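Local coordinates for glycosyl hydrolases family 31 family protein (PDB 6DRU) that releases alpha-xylose from the non-reducing terminal glucose of xyloglucan oligosaccharides by hydrolysis, as a glycosidase of family 31, at residues 276-281 with 591-596; 582-587 with 697-702. All blocks are in the same frame, centred on the assembly; numbering follows the deposited sequence.

Contact 1: 276-281 with 591-596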
# COMPACT_ATOMS: atom_id res chain seq x y z
N ASN A 276 37.12 -49.11 -18.49
CA ASN A 276 35.96 -50.00 -18.53
C ASN A 276 35.03 -49.78 -17.33
O ASN A 276 34.50 -50.73 -16.75
CB ASN A 276 36.39 -51.47 -18.62
CG ASN A 276 35.40 -52.33 -19.37
OD1 ASN A 276 34.78 -51.89 -20.33
ND2 ASN A 276 35.24 -53.57 -18.92
N ILE A 277 34.83 -48.52 -16.97
CA ILE A 277 33.93 -48.14 -15.88
C ILE A 277 32.66 -47.57 -16.50
O ILE A 277 32.75 -46.61 -17.29
CB ILE A 277 34.58 -47.13 -14.93
CG1 ILE A 277 35.88 -47.69 -14.35
CG2 ILE A 277 33.62 -46.76 -13.81
CD1 ILE A 277 36.56 -46.77 -13.37
N PRO A 278 31.48 -48.10 -16.18
CA PRO A 278 30.26 -47.62 -16.83
C PRO A 278 29.82 -46.26 -16.30
O PRO A 278 29.94 -45.96 -15.11
CB PRO A 278 29.23 -48.71 -16.49
CG PRO A 278 29.72 -49.28 -15.20
CD PRO A 278 31.22 -49.22 -15.25
N VAL A 279 29.30 -45.44 -17.22
CA VAL A 279 28.72 -44.15 -16.89
C VAL A 279 27.56 -43.90 -17.85
O VAL A 279 27.65 -44.22 -19.04
CB VAL A 279 29.77 -43.02 -16.94
CG1 VAL A 279 30.40 -42.92 -18.33
CG2 VAL A 279 29.16 -41.68 -16.53
N SER A 280 26.46 -43.36 -17.32
CA SER A 280 25.24 -43.19 -18.10
C SER A 280 24.99 -41.76 -18.56
O SER A 280 24.32 -41.56 -19.57
CB SER A 280 24.03 -43.68 -17.30
OG SER A 280 24.05 -45.08 -17.13
N MET A 281 25.52 -40.76 -17.86
CA MET A 281 25.28 -39.38 -18.24
C MET A 281 26.43 -38.51 -17.76
O MET A 281 26.90 -38.65 -16.63
CB MET A 281 23.95 -38.86 -17.67
CG MET A 281 23.34 -37.72 -18.47
SD MET A 281 22.17 -36.73 -17.53
CE MET A 281 20.78 -37.84 -17.40
N LEU A 591 26.91 -52.06 -8.68
CA LEU A 591 25.71 -52.44 -7.93
C LEU A 591 24.51 -51.62 -8.39
O LEU A 591 23.39 -52.14 -8.45
CB LEU A 591 25.95 -52.26 -6.43
CG LEU A 591 24.74 -52.50 -5.53
CD1 LEU A 591 24.22 -53.92 -5.68
CD2 LEU A 591 25.08 -52.20 -4.07
N ARG A 592 24.73 -50.34 -8.71
CA ARG A 592 23.64 -49.50 -9.20
C ARG A 592 23.04 -50.07 -10.48
O ARG A 592 21.82 -50.15 -10.62
CB ARG A 592 24.16 -48.08 -9.43
CG ARG A 592 23.15 -47.13 -10.06
CD ARG A 592 22.05 -46.76 -9.08
NE ARG A 592 21.05 -45.89 -9.69
CZ ARG A 592 20.03 -45.34 -9.02
NH1 ARG A 592 19.88 -45.58 -7.73
NH2 ARG A 592 19.17 -44.56 -9.66
N TYR A 593 23.89 -50.48 -11.42
CA TYR A 593 23.39 -51.09 -12.65
C TYR A 593 22.78 -52.46 -12.38
O TYR A 593 21.89 -52.89 -13.12
CB TYR A 593 24.51 -51.19 -13.68
CG TYR A 593 24.92 -49.86 -14.26
CD1 TYR A 593 24.13 -49.23 -15.21
CD2 TYR A 593 26.09 -49.24 -13.86
CE1 TYR A 593 24.50 -48.01 -15.75
CE2 TYR A 593 26.47 -48.02 -14.39
CZ TYR A 593 25.67 -47.41 -15.33
OH TYR A 593 26.03 -46.19 -15.87
N GLN A 594 23.25 -53.16 -11.34
CA GLN A 594 22.67 -54.45 -11.00
C GLN A 594 21.26 -54.30 -10.46
O GLN A 594 20.44 -55.22 -10.58
CB GLN A 594 23.56 -55.18 -10.00
CG GLN A 594 23.22 -56.65 -9.81
CD GLN A 594 24.13 -57.34 -8.83
OE1 GLN A 594 25.08 -56.74 -8.32
NE2 GLN A 594 23.86 -58.61 -8.55
N LEU A 595 20.95 -53.15 -9.86
CA LEU A 595 19.62 -52.86 -9.34
C LEU A 595 18.69 -52.27 -10.40
O LEU A 595 17.64 -51.72 -10.05
CB LEU A 595 19.71 -51.92 -8.14
CG LEU A 595 20.34 -52.47 -6.86
CD1 LEU A 595 20.92 -51.35 -6.01
CD2 LEU A 595 19.31 -53.27 -6.07
N GLY A 596 19.06 -52.38 -11.68
CA GLY A 596 18.29 -51.72 -12.73
C GLY A 596 16.87 -52.23 -12.84
O GLY A 596 15.93 -51.45 -13.02

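Contact 2: 582-587 with 697-702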
# COMPACT_ATOMS: atom_id res chain seq x y z
N THR A 582 39.18 -46.44 -5.04
CA THR A 582 38.67 -46.69 -6.39
C THR A 582 37.87 -47.98 -6.51
O THR A 582 36.77 -47.94 -7.08
CB THR A 582 39.83 -46.66 -7.40
OG1 THR A 582 40.54 -45.42 -7.28
CG2 THR A 582 39.29 -46.78 -8.82
N PRO A 583 38.34 -49.13 -6.02
CA PRO A 583 37.50 -50.34 -6.12
C PRO A 583 36.21 -50.25 -5.32
O PRO A 583 35.22 -50.88 -5.70
CB PRO A 583 38.42 -51.45 -5.58
CG PRO A 583 39.38 -50.75 -4.71
CD PRO A 583 39.63 -49.44 -5.38
N ILE A 584 36.19 -49.48 -4.23
CA ILE A 584 34.97 -49.31 -3.46
C ILE A 584 33.94 -48.50 -4.25
O ILE A 584 32.76 -48.85 -4.31
CB ILE A 584 35.27 -48.65 -2.10
CG1 ILE A 584 36.43 -49.36 -1.40
CG2 ILE A 584 34.04 -48.67 -1.22
CD1 ILE A 584 36.76 -48.77 -0.05
N ILE A 585 34.39 -47.40 -4.86
CA ILE A 585 33.47 -46.54 -5.61
C ILE A 585 32.93 -47.26 -6.84
O ILE A 585 31.74 -47.18 -7.15
CB ILE A 585 34.18 -45.23 -5.99
CG1 ILE A 585 34.69 -44.51 -4.73
CG2 ILE A 585 33.23 -44.32 -6.76
CD1 ILE A 585 35.55 -43.31 -5.02
N VAL A 586 33.80 -47.98 -7.55
CA VAL A 586 33.37 -48.67 -8.77
C VAL A 586 32.43 -49.83 -8.44
O VAL A 586 31.55 -50.16 -9.24
CB VAL A 586 34.61 -49.14 -9.56
CG1 VAL A 586 34.19 -49.93 -10.79
CG2 VAL A 586 35.46 -47.94 -9.97
N SER A 587 32.58 -50.44 -7.27
CA SER A 587 31.68 -51.52 -6.88
C SER A 587 30.25 -51.02 -6.74
O SER A 587 29.30 -51.69 -7.19
CB SER A 587 32.15 -52.16 -5.58
OG SER A 587 31.90 -51.32 -4.47
N PRO A 697 31.80 -51.71 7.77
CA PRO A 697 33.10 -51.18 7.33
C PRO A 697 32.91 -50.08 6.30
O PRO A 697 31.77 -49.79 5.91
CB PRO A 697 33.80 -52.41 6.75
CG PRO A 697 32.68 -53.29 6.30
CD PRO A 697 31.56 -53.08 7.28
N LEU A 698 34.00 -49.47 5.83
CA LEU A 698 33.85 -48.32 4.94
C LEU A 698 33.27 -48.71 3.59
O LEU A 698 32.63 -47.87 2.94
CB LEU A 698 35.21 -47.62 4.76
CG LEU A 698 35.35 -46.61 3.63
CD1 LEU A 698 34.57 -45.34 3.96
CD2 LEU A 698 36.81 -46.28 3.38
N GLN A 699 33.43 -49.96 3.17
CA GLN A 699 32.94 -50.41 1.87
C GLN A 699 31.50 -50.89 1.91
O GLN A 699 30.93 -51.16 0.85
CB GLN A 699 33.83 -51.54 1.33
CG GLN A 699 35.26 -51.53 1.85
CD GLN A 699 35.40 -52.24 3.18
OE1 GLN A 699 34.62 -53.13 3.51
NE2 GLN A 699 36.41 -51.85 3.96
N HIS A 700 30.90 -51.00 3.09
CA HIS A 700 29.55 -51.53 3.24
C HIS A 700 28.63 -50.46 3.82
O HIS A 700 28.96 -49.84 4.84
CB HIS A 700 29.54 -52.78 4.13
CG HIS A 700 30.24 -53.95 3.53
ND1 HIS A 700 30.51 -54.05 2.18
CD2 HIS A 700 30.74 -55.08 4.09
CE1 HIS A 700 31.14 -55.19 1.94
NE2 HIS A 700 31.29 -55.83 3.08
N ILE A 701 27.49 -50.25 3.18
CA ILE A 701 26.45 -49.36 3.68
C ILE A 701 25.35 -50.22 4.30
O ILE A 701 24.89 -51.17 3.65
CB ILE A 701 25.89 -48.44 2.58
CG1 ILE A 701 24.75 -47.59 3.13
CG2 ILE A 701 25.46 -49.24 1.35
CD1 ILE A 701 24.19 -46.61 2.14
N PRO A 702 24.91 -49.93 5.53
CA PRO A 702 23.90 -50.78 6.17
C PRO A 702 22.60 -50.86 5.38
O PRO A 702 21.86 -49.88 5.27
CB PRO A 702 23.69 -50.11 7.53
CG PRO A 702 24.97 -49.39 7.79
CD PRO A 702 25.44 -48.91 6.44

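Contact 1: 276-281 with 591-596
Pro278 and Tyr593 mark the closest approach of the two backbones, with 8.8 Å between their CA atoms, where the irregular link from helix 262-274 to strand 281-284 passes the final turn of helix 582-594. Asn276, with positive phi, closes helix 262-274 in a Schellman motif, and Ile277 to Val279 then run extended past the other helix. At that separation the tyrosine side chain has to bridge the gap. Its CG lies beside the backbone N and opposite the carbonyl carbon (chi1 -71°), and the ring extends from the helix toward the loop. The pyrrolidine of Pro278 meets the Tyr593 ring obliquely: CB is 3.5 Å from CE2 of Tyr593, and CG of Pro278 comes within 3.6 Å of the same CE2. The two side chains run past each other in opposite directions. Beyond the proline, the phenol meets Ser280, whose OG lies at the ring edge, near the ring plane, and shares a hydrogen bond of 2.6 Å with Tyr593 OH. On the same helix, Pro278 also touches Ile589 and His590. The backbone N of Tyr252 forms a second hydrogen bond to Tyr593 OH. Tyr252 opens strand 252-254 and Ser280 directly precedes strand 281-284, so the contact lies at the N-terminal ends of TIM-barrel strands, whereas the catalytic end of such a barrel is at their C-terminal ends. With its hydroxyl gripped by a serine and a backbone amide and its ring against a proline, Tyr593 is fixed at both its polar and its apolar parts, and the helix is tied directly to the barrel strands.

Contact 2: 582-587 with 697-702
Gln699, which packs against Ile584 through its aliphatic carbons, turns its amide the other way, over its own neighbour: OE1 of Gln699 sits 4.2 Å above one face of the His700 imidazole, over the ring centre. The indole of Trp681 also stacks with that imidazole. The bend in the glutamine chain at chi2 (85°) separates the two roles, leaving the methylenes on the helix side and the amide by the histidine. Ile584 and Gln699 cross obliquely. The CG2 branch of Ile584 rests 3.7 Å from CA of Gln699, and its other branch ends with CD1 at 3.7 Å from CG of Gln699. Gln699 belongs to a type I beta turn, Pro697 to His700, closed by the bond from His700 N to Pro697 O; it lies on the link between strands 690-695 and 703-705 of the C-terminal domain and meets the first turn of helix 582-594 at the protein surface. Leu698 adds a looser apolar touch, its CD2 lying 4.2 Å from CD1 of Ile584, and both side chains also reach Val542 on helix 535-548. One turn further along helix 582-594, Ser587 folds its OG back to the carbonyl O of Ile584, a 2.6 Å hydrogen bond with the donor tilted 30° from the carbonyl plane. Polar anchorage of the turn comes from the same helix, where the hydroxyl of Tyr588 bonds to the backbone O of Gln699.

Overall arrangement
From the N terminus, the chain completes helix 262-274, passes through 276-281 and enters strand 281-284 of the barrel. Some 300 residues later it returns as helix 582-594, whose last turn closes the longer loop at contact 1. The beginning of that helix, 582-587, is already engaged in contact 2, whose shorter loop closes only at 697-702, in the C-terminal domain. The two loops therefore cross. Their centres lie 15 Å apart, and they touch directly where Ile277 CD1 packs 3.8 Å from Val586 CG2. Helix 582-594 is the shared element, joined at one end to the barrel's strands and at the other to a C-terminal beta turn.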